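Long-range contacts in trans-4-hydroxy-L-proline dehydratase (Clostridioides difficile 70-100-2010, PDB 6VXC), which catalyses the glycyl-radical-dependent dehydration of trans-4-hydroxy-L-proline to (S)-1-pyrroline-5-carboxylate, a step in the anaerobic degradation of hydroxyproline: residues V90-D95 and N339-P344; T356-A361 and A784-H789. All blocks are in the same frame, centred on the assembly; numbering follows the deposited sequence.

Contact 1: residues V90-D95 and N339-P344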
ATOM      1  N   VAL A  90      23.913  -3.294  -2.131  1.00 18.07           N
ATOM      2  CA  VAL A  90      24.192  -2.164  -1.248  1.00 16.15           C
ATOM      3  C   VAL A  90      23.202  -1.032  -1.501  1.00 16.67           C
ATOM      4  O   VAL A  90      22.642  -0.884  -2.596  1.00 16.65           O
ATOM      5  CB  VAL A  90      25.640  -1.639  -1.402  1.00 17.26           C
ATOM      6  CG1 VAL A  90      26.661  -2.735  -1.075  1.00 15.32           C
ATOM      7  CG2 VAL A  90      25.843  -1.072  -2.794  1.00 12.35           C
ATOM      8  N   GLY A  91      23.012  -0.217  -0.465  1.00 15.83           N
ATOM      9  CA  GLY A  91      22.111   0.920  -0.494  1.00 14.32           C
ATOM     10  C   GLY A  91      21.152   0.930   0.687  1.00 17.89           C
ATOM     11  O   GLY A  91      20.451  -0.058   0.940  1.00 18.08           O
ATOM     12  N   GLU A  92      21.125   2.038   1.426  1.00 18.49           N
ATOM     13  CA  GLU A  92      20.213   2.253   2.543  1.00 17.77           C
ATOM     14  C   GLU A  92      19.556   3.621   2.369  1.00 16.80           C
ATOM     15  O   GLU A  92      20.205   4.568   1.922  1.00 15.80           O
ATOM     16  CB  GLU A  92      20.944   2.188   3.901  1.00 17.46           C
ATOM     17  CG  GLU A  92      21.507   0.814   4.311  1.00 21.58           C
ATOM     18  CD  GLU A  92      20.437  -0.165   4.820  1.00 21.41           C
ATOM     19  OE1 GLU A  92      19.351   0.299   5.237  1.00 18.65           O
ATOM     20  OE2 GLU A  92      20.696  -1.395   4.812  1.00 21.27           O
ATOM     21  N   LYS A  93      18.267   3.722   2.710  1.00 13.86           N
ATOM     22  CA  LYS A  93      17.608   5.023   2.663  1.00 12.40           C
ATOM     23  C   LYS A  93      18.225   5.987   3.671  1.00 16.32           C
ATOM     24  O   LYS A  93      18.528   7.133   3.334  1.00 16.12           O
ATOM     25  CB  LYS A  93      16.107   4.881   2.920  1.00 12.61           C
ATOM     26  CG  LYS A  93      15.315   4.231   1.794  1.00 12.99           C
ATOM     27  CD  LYS A  93      13.840   4.034   2.169  1.00 10.72           C
ATOM     28  CE  LYS A  93      13.103   5.376   2.296  1.00 13.16           C
ATOM     29  NZ  LYS A  93      11.759   5.247   2.926  1.00 13.27           N
ATOM     30  N   GLY A  94      18.414   5.538   4.912  1.00 15.41           N
ATOM     31  CA  GLY A  94      18.929   6.359   5.986  1.00 20.14           C
ATOM     32  C   GLY A  94      20.383   6.073   6.312  1.00 22.59           C
ATOM     33  O   GLY A  94      21.124   5.492   5.512  1.00 22.59           O
ATOM     34  N   ASP A  95      20.781   6.438   7.535  1.00 23.05           N
ATOM     35  CA  ASP A  95      22.175   6.276   7.937  1.00 26.30           C
ATOM     36  C   ASP A  95      22.522   4.817   8.213  1.00 25.73           C
ATOM     37  O   ASP A  95      23.686   4.426   8.096  1.00 29.60           O
ATOM     38  CB  ASP A  95      22.478   7.106   9.189  1.00 23.33           C
ATOM     39  CG  ASP A  95      21.730   6.607  10.433  1.00 31.52           C
ATOM     40  OD1 ASP A  95      20.541   6.248  10.330  1.00 30.97           O
ATOM     41  OD2 ASP A  95      22.339   6.549  11.522  1.00 35.22           O
ATOM     42  N   ASN A 339      13.586  -5.198   4.217  1.00 11.90           N
ATOM     43  CA  ASN A 339      13.282  -5.228   5.642  1.00 12.94           C
ATOM     44  C   ASN A 339      14.077  -4.205   6.440  1.00 11.95           C
ATOM     45  O   ASN A 339      13.708  -3.925   7.585  1.00 14.57           O
ATOM     46  CB  ASN A 339      13.527  -6.628   6.226  1.00 11.11           C
ATOM     47  CG  ASN A 339      12.831  -6.824   7.570  1.00 13.26           C
ATOM     48  OD1 ASN A 339      11.601  -6.841   7.647  1.00 14.98           O
ATOM     49  ND2 ASN A 339      13.611  -7.008   8.622  1.00 13.04           N
ATOM     50  N   ASN A 340      15.151  -3.657   5.871  1.00 11.92           N
ATOM     51  CA  ASN A 340      15.909  -2.586   6.503  1.00 14.15           C
ATOM     52  C   ASN A 340      15.287  -1.195   6.328  1.00 13.71           C
ATOM     53  O   ASN A 340      15.780  -0.260   6.963  1.00 14.47           O
ATOM     54  CB  ASN A 340      17.349  -2.544   5.944  1.00 12.12           C
ATOM     55  CG  ASN A 340      18.232  -3.662   6.492  1.00 14.69           C
ATOM     56  OD1 ASN A 340      17.833  -4.403   7.377  1.00 16.24           O
ATOM     57  ND2 ASN A 340      19.447  -3.759   5.975  1.00 16.13           N
ATOM     58  N   GLN A 341      14.230  -1.037   5.520  1.00 13.99           N
ATOM     59  CA  GLN A 341      13.626   0.274   5.229  1.00 13.51           C
ATOM     60  C   GLN A 341      12.212   0.375   5.795  1.00 12.23           C
ATOM     61  O   GLN A 341      11.241  -0.022   5.126  1.00 15.19           O
ATOM     62  CB  GLN A 341      13.591   0.554   3.718  1.00 13.00           C
ATOM     63  CG  GLN A 341      14.800   0.034   2.923  1.00 12.04           C
ATOM     64  CD  GLN A 341      16.125   0.530   3.461  1.00 13.81           C
ATOM     65  OE1 GLN A 341      16.283   1.706   3.800  1.00 16.16           O
ATOM     66  NE2 GLN A 341      17.097  -0.369   3.526  1.00 15.12           N
ATOM     67  N   PRO A 342      12.030   0.948   6.978  1.00 12.97           N
ATOM     68  CA  PRO A 342      10.669   1.201   7.462  1.00 12.13           C
ATOM     69  C   PRO A 342       9.990   2.296   6.650  1.00 11.22           C
ATOM     70  O   PRO A 342      10.632   3.114   5.995  1.00 12.06           O
ATOM     71  CB  PRO A 342      10.891   1.654   8.910  1.00 11.88           C
ATOM     72  CG  PRO A 342      12.245   2.302   8.872  1.00 12.43           C
ATOM     73  CD  PRO A 342      13.050   1.465   7.901  1.00 11.27           C
ATOM     74  N   ALA A 343       8.669   2.291   6.692  1.00 10.80           N
ATOM     75  CA  ALA A 343       7.914   3.456   6.263  1.00 14.68           C
ATOM     76  C   ALA A 343       8.255   4.617   7.196  1.00 13.99           C
ATOM     77  O   ALA A 343       8.234   4.439   8.415  1.00 14.97           O
ATOM     78  CB  ALA A 343       6.411   3.162   6.291  1.00 11.59           C
ATOM     79  N   PRO A 344       8.616   5.787   6.673  1.00 14.91           N
ATOM     80  CA  PRO A 344       8.999   6.886   7.561  1.00 14.86           C
ATOM     81  C   PRO A 344       7.891   7.230   8.522  1.00 16.43           C
ATOM     82  O   PRO A 344       6.699   6.982   8.250  1.00 18.04           O
ATOM     83  CB  PRO A 344       9.301   8.035   6.584  1.00 16.60           C
ATOM     84  CG  PRO A 344       9.764   7.343   5.350  1.00 15.48           C
ATOM     85  CD  PRO A 344       8.902   6.096   5.264  1.00 13.93           C
TER
HETATM   86  O   HOH W   1      10.480   2.542   2.987  1.00 14.93           O
HETATM   87  O   HOH W   2      12.648   4.810   5.508  1.00 15.39           O
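Two neighbouring side-chain amides, those of Asn340 and Gln341, grip the carboxylate of Glu92, one at each oxygen. Asn340 ND2 donates to Glu92 OE2 over 2.9 Å, from the syn side, where the other oxygen lies. Gln341 NE2 gives a bond of the same length, 2.9 Å, to Glu92 OE1 but comes from above the carboxylate plane, 59° out of it. The two amides thus reach the acid from different directions. Bends at chi2 in both Glu92 and Gln341 fold these chains back, bringing their polar ends together. Lys337, on helix 324-339, adds a salt bridge to OE2, which would be expected to favour the ionised form of the acid. Ser36 meanwhile takes up Asn340 OD1, fixing which way that amide is turned.

Gln341 uses its other amide end on the backbone. Lys93 N donates to Gln341 OE1 at 3.0 Å with an N-H...O angle of 161°, and it sits above the carbonyl plane. NE2 also donates to Lys337 O, so both ends of the amide are engaged.

Neither segment is regular helix or strand. The contact therefore joins two loops of the pyruvate formate lyase-like part of the chain, one following helix 64-78 and the other leaving helix 324-339, with side chains of helix 276-293, Trp284 and Ile288 among them, packed alongside.

Apolar and solvent-mediated contacts continue the interface. The aliphatic chain of Lys93 runs obliquely across Gln341, CD lying 3.8 Å from Gln341 CB, and its ammonium passes the Pro344 ring. One water bridges the segments, accepting from Lys93 NZ at 2.8 Å and donating to Pro342 O at 2.7 Å; a second accepts from NZ and lies near Pro342 O.

Contact 2: residues T356-A361 and A784-H789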
ATOM      1  N   THR A 356       1.785   0.751  11.112  1.00 13.73           N
ATOM      2  CA  THR A 356       2.769  -0.295  10.863  1.00 11.64           C
ATOM      3  C   THR A 356       4.102   0.345  10.512  1.00 13.35           C
ATOM      4  O   THR A 356       4.147   1.469  10.010  1.00 14.93           O
ATOM      5  CB  THR A 356       2.327  -1.215   9.715  1.00 14.68           C
ATOM      6  OG1 THR A 356       3.329  -2.215   9.486  1.00 16.57           O
ATOM      7  CG2 THR A 356       2.153  -0.409   8.421  1.00 14.67           C
ATOM      8  N   TYR A 357       5.186  -0.393  10.768  1.00 13.39           N
ATOM      9  CA  TYR A 357       6.496  -0.042  10.221  1.00 13.25           C
ATOM     10  C   TYR A 357       6.642  -0.435   8.753  1.00 11.74           C
ATOM     11  O   TYR A 357       7.540   0.072   8.077  1.00 14.04           O
ATOM     12  CB  TYR A 357       7.633  -0.724  11.008  1.00 12.22           C
ATOM     13  CG  TYR A 357       7.855  -0.284  12.442  1.00 13.38           C
ATOM     14  CD1 TYR A 357       8.483   0.923  12.744  1.00 16.77           C
ATOM     15  CD2 TYR A 357       7.461  -1.092  13.498  1.00 15.50           C
ATOM     16  CE1 TYR A 357       8.693   1.318  14.079  1.00 14.47           C
ATOM     17  CE2 TYR A 357       7.661  -0.723  14.823  1.00 17.17           C
ATOM     18  CZ  TYR A 357       8.274   0.486  15.114  1.00 17.52           C
ATOM     19  OH  TYR A 357       8.470   0.838  16.433  1.00 16.31           O
ATOM     20  N   THR A 358       5.835  -1.369   8.257  1.00 15.09           N
ATOM     21  CA  THR A 358       6.024  -1.854   6.893  1.00 13.65           C
ATOM     22  C   THR A 358       5.576  -0.794   5.884  1.00 15.38           C
ATOM     23  O   THR A 358       4.767   0.086   6.191  1.00 15.72           O
ATOM     24  CB  THR A 358       5.274  -3.173   6.681  1.00 14.32           C
ATOM     25  OG1 THR A 358       3.861  -2.980   6.834  1.00 14.36           O
ATOM     26  CG2 THR A 358       5.734  -4.215   7.709  1.00 15.13           C
ATOM     27  N   ASP A 359       6.127  -0.878   4.663  1.00 12.09           N
ATOM     28  CA  ASP A 359       5.855   0.101   3.614  1.00 11.32           C
ATOM     29  C   ASP A 359       5.265  -0.544   2.367  1.00 13.17           C
ATOM     30  O   ASP A 359       5.349   0.040   1.286  1.00 13.77           O
ATOM     31  CB  ASP A 359       7.124   0.886   3.246  1.00 12.68           C
ATOM     32  CG  ASP A 359       6.836   2.346   2.832  1.00 12.13           C
ATOM     33  OD1 ASP A 359       5.662   2.767   2.788  1.00 14.80           O
ATOM     34  OD2 ASP A 359       7.811   3.068   2.559  1.00 16.56           O
ATOM     35  N   PHE A 360       4.708  -1.754   2.486  1.00 11.06           N
ATOM     36  CA  PHE A 360       3.806  -2.308   1.483  1.00 12.55           C
ATOM     37  C   PHE A 360       4.457  -2.398   0.104  1.00 12.71           C
ATOM     38  O   PHE A 360       3.858  -2.030  -0.907  1.00 13.46           O
ATOM     39  CB  PHE A 360       2.504  -1.494   1.405  1.00 11.31           C
ATOM     40  CG  PHE A 360       1.726  -1.487   2.671  1.00 12.10           C
ATOM     41  CD1 PHE A 360       2.029  -0.597   3.680  1.00 12.51           C
ATOM     42  CD2 PHE A 360       0.697  -2.388   2.867  1.00 12.58           C
ATOM     43  CE1 PHE A 360       1.325  -0.596   4.847  1.00 13.39           C
ATOM     44  CE2 PHE A 360      -0.012  -2.390   4.040  1.00 15.37           C
ATOM     45  CZ  PHE A 360       0.310  -1.492   5.039  1.00 12.00           C
ATOM     46  N   ALA A 361       5.680  -2.918   0.064  1.00 11.30           N
ATOM     47  CA  ALA A 361       6.372  -3.173  -1.197  1.00 11.49           C
ATOM     48  C   ALA A 361       5.931  -4.552  -1.673  1.00 10.68           C
ATOM     49  O   ALA A 361       6.409  -5.573  -1.183  1.00 14.30           O
ATOM     50  CB  ALA A 361       7.883  -3.087  -1.043  1.00  8.31           C
ATOM     51  N   ALA A 784      -4.401  -6.833   7.112  1.00 12.48           N
ATOM     52  CA  ALA A 784      -5.276  -6.630   5.953  1.00  9.39           C
ATOM     53  C   ALA A 784      -4.414  -6.188   4.772  1.00 11.07           C
ATOM     54  O   ALA A 784      -4.085  -5.009   4.653  1.00 13.65           O
ATOM     55  CB  ALA A 784      -6.376  -5.623   6.247  1.00  9.14           C
ATOM     56  N   GLY A 785      -4.068  -7.134   3.908  1.00 14.98           N
ATOM     57  CA  GLY A 785      -3.176  -6.833   2.808  1.00 10.81           C
ATOM     58  C   GLY A 785      -1.708  -6.825   3.155  1.00 11.46           C
ATOM     59  O   GLY A 785      -0.890  -6.459   2.298  1.00 12.84           O
ATOM     60  N   TYR A 786      -1.352  -7.214   4.380  1.00 12.85           N
ATOM     61  CA  TYR A 786       0.028  -7.299   4.844  1.00 11.25           C
ATOM     62  C   TYR A 786       0.077  -8.084   6.145  1.00  9.80           C
ATOM     63  O   TYR A 786      -0.924  -8.221   6.844  1.00 12.21           O
ATOM     64  CB  TYR A 786       0.650  -5.929   5.072  1.00 11.14           C
ATOM     65  CG  TYR A 786       0.096  -5.196   6.270  1.00 12.32           C
ATOM     66  CD1 TYR A 786      -1.182  -4.657   6.242  1.00 11.35           C
ATOM     67  CD2 TYR A 786       0.841  -5.065   7.438  1.00 11.51           C
ATOM     68  CE1 TYR A 786      -1.688  -3.975   7.329  1.00 10.00           C
ATOM     69  CE2 TYR A 786       0.341  -4.389   8.538  1.00 10.26           C
ATOM     70  CZ  TYR A 786      -0.928  -3.850   8.472  1.00 11.65           C
ATOM     71  OH  TYR A 786      -1.445  -3.176   9.548  1.00 15.23           O
ATOM     72  N   SER A 787       1.271  -8.547   6.481  1.00 10.62           N
ATOM     73  CA  SER A 787       1.539  -9.249   7.726  1.00 11.90           C
ATOM     74  C   SER A 787       2.343  -8.356   8.655  1.00 10.98           C
ATOM     75  O   SER A 787       3.093  -7.483   8.208  1.00 13.70           O
ATOM     76  CB  SER A 787       2.296 -10.566   7.479  1.00 11.66           C
ATOM     77  OG  SER A 787       1.549 -11.428   6.644  1.00 13.89           O
ATOM     78  N   ASP A 788       2.165  -8.563   9.954  1.00 13.67           N
ATOM     79  CA  ASP A 788       2.866  -7.755  10.942  1.00 12.74           C
ATOM     80  C   ASP A 788       3.018  -8.558  12.223  1.00 12.49           C
ATOM     81  O   ASP A 788       2.294  -9.518  12.456  1.00 15.60           O
ATOM     82  CB  ASP A 788       2.118  -6.434  11.216  1.00 13.47           C
ATOM     83  CG  ASP A 788       3.051  -5.300  11.642  1.00 14.97           C
ATOM     84  OD1 ASP A 788       4.182  -5.583  12.103  1.00 15.33           O
ATOM     85  OD2 ASP A 788       2.641  -4.118  11.509  1.00 19.39           O
ATOM     86  N   HIS A 789       3.956  -8.139  13.064  1.00 12.36           N
ATOM     87  CA  HIS A 789       4.056  -8.725  14.392  1.00 13.56           C
ATOM     88  C   HIS A 789       2.811  -8.408  15.208  1.00 14.25           C
ATOM     89  O   HIS A 789       2.342  -7.268  15.230  1.00 14.28           O
ATOM     90  CB  HIS A 789       5.303  -8.213  15.112  1.00 17.32           C
ATOM     91  CG  HIS A 789       6.570  -8.826  14.616  1.00 20.66           C
ATOM     92  ND1 HIS A 789       7.306  -8.281  13.588  1.00 22.86           N
ATOM     93  CD2 HIS A 789       7.217  -9.956  14.985  1.00 19.36           C
ATOM     94  CE1 HIS A 789       8.357  -9.045  13.349  1.00 22.18           C
ATOM     95  NE2 HIS A 789       8.330 -10.065  14.186  1.00 24.73           N
TER
HETATM   96  O   HOH W   3       5.483  -3.145  11.334  1.00 19.33           O
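Phe360 turns a ring edge onto one face of Tyr786, a T-shaped (edge-to-face) pair whose planes meet at 63° with ring centroids 4.9 Å apart. The approach is off-centre. Phe360 CE2 comes to 3.4 Å from Tyr786 CD1, and Phe360 CZ stands over the rim of the tyrosine face. Tyr786 has CG between its backbone N and carbonyl carbon (chi1 71°), and with CB already directed at segment 356-361 this lays the ring beneath Phe360 and two threonine hydroxyls, all of which stand on the same side of its plane.

Those threonines meet another part of the tyrosine ring. Thr358 OG1 lies 3.7 Å from Tyr786 CD2, and Thr356 OG1 is similarly close to Tyr786 CE2; both approach obliquely.

Thr356 points its hydroxyl at Asp788, with OG1 anti to the backbone N, and donates to Asp788 OD2 over 2.9 Å. The hydroxyl meets that oxygen from above the carboxylate plane, 50° out of it. Thr356 OG1 also accepts from Thr358 N at 2.9 Å, closing an ST turn, so one hydroxyl organises its own loop while reaching across to the strand. A water accepts from Tyr357 N and donates to Asp788 OD1, a second link through the same carboxylate, whose OD1 is also bound by Asn792.

Gly785 is the site of the glycyl radical in the activated enzyme, a modification absent from this structure. Its carbonyl oxygen lies near the Phe360 ring, 4.4 Å from Phe360 CD2 to Gly785 O, approaching obliquely. The contact thus packs the glycyl-radical loop against the loop between helix 348-353 and strand 362-366 of a mixed sheet, while strand 787-789 pairs antiparallel with strand 780-782.

Contacts 1 and 2 lie in series along the chain, their centres 15 Å apart, and they touch directly: Ala343 N lies 2.8 Å from Tyr357 O, a probable hydrogen bond, and Ala343 CB packs 3.5 Å from Thr358 O. In sequence, helix 348-353 separates segments 339-344 and 356-361. Gln394 ties them further, donating to Gln341 O and accepting from Asp359 N. Contact 1 lies away from the catalytic residues. Contact 2 borders the active site: the side chain of Phe360 is about 4 Å from that of Cys454, the probable thiyl radical residue by similarity to relatives, and about 4 Å from a bound glycerol, probably from crystallisation, which may mark the pocket.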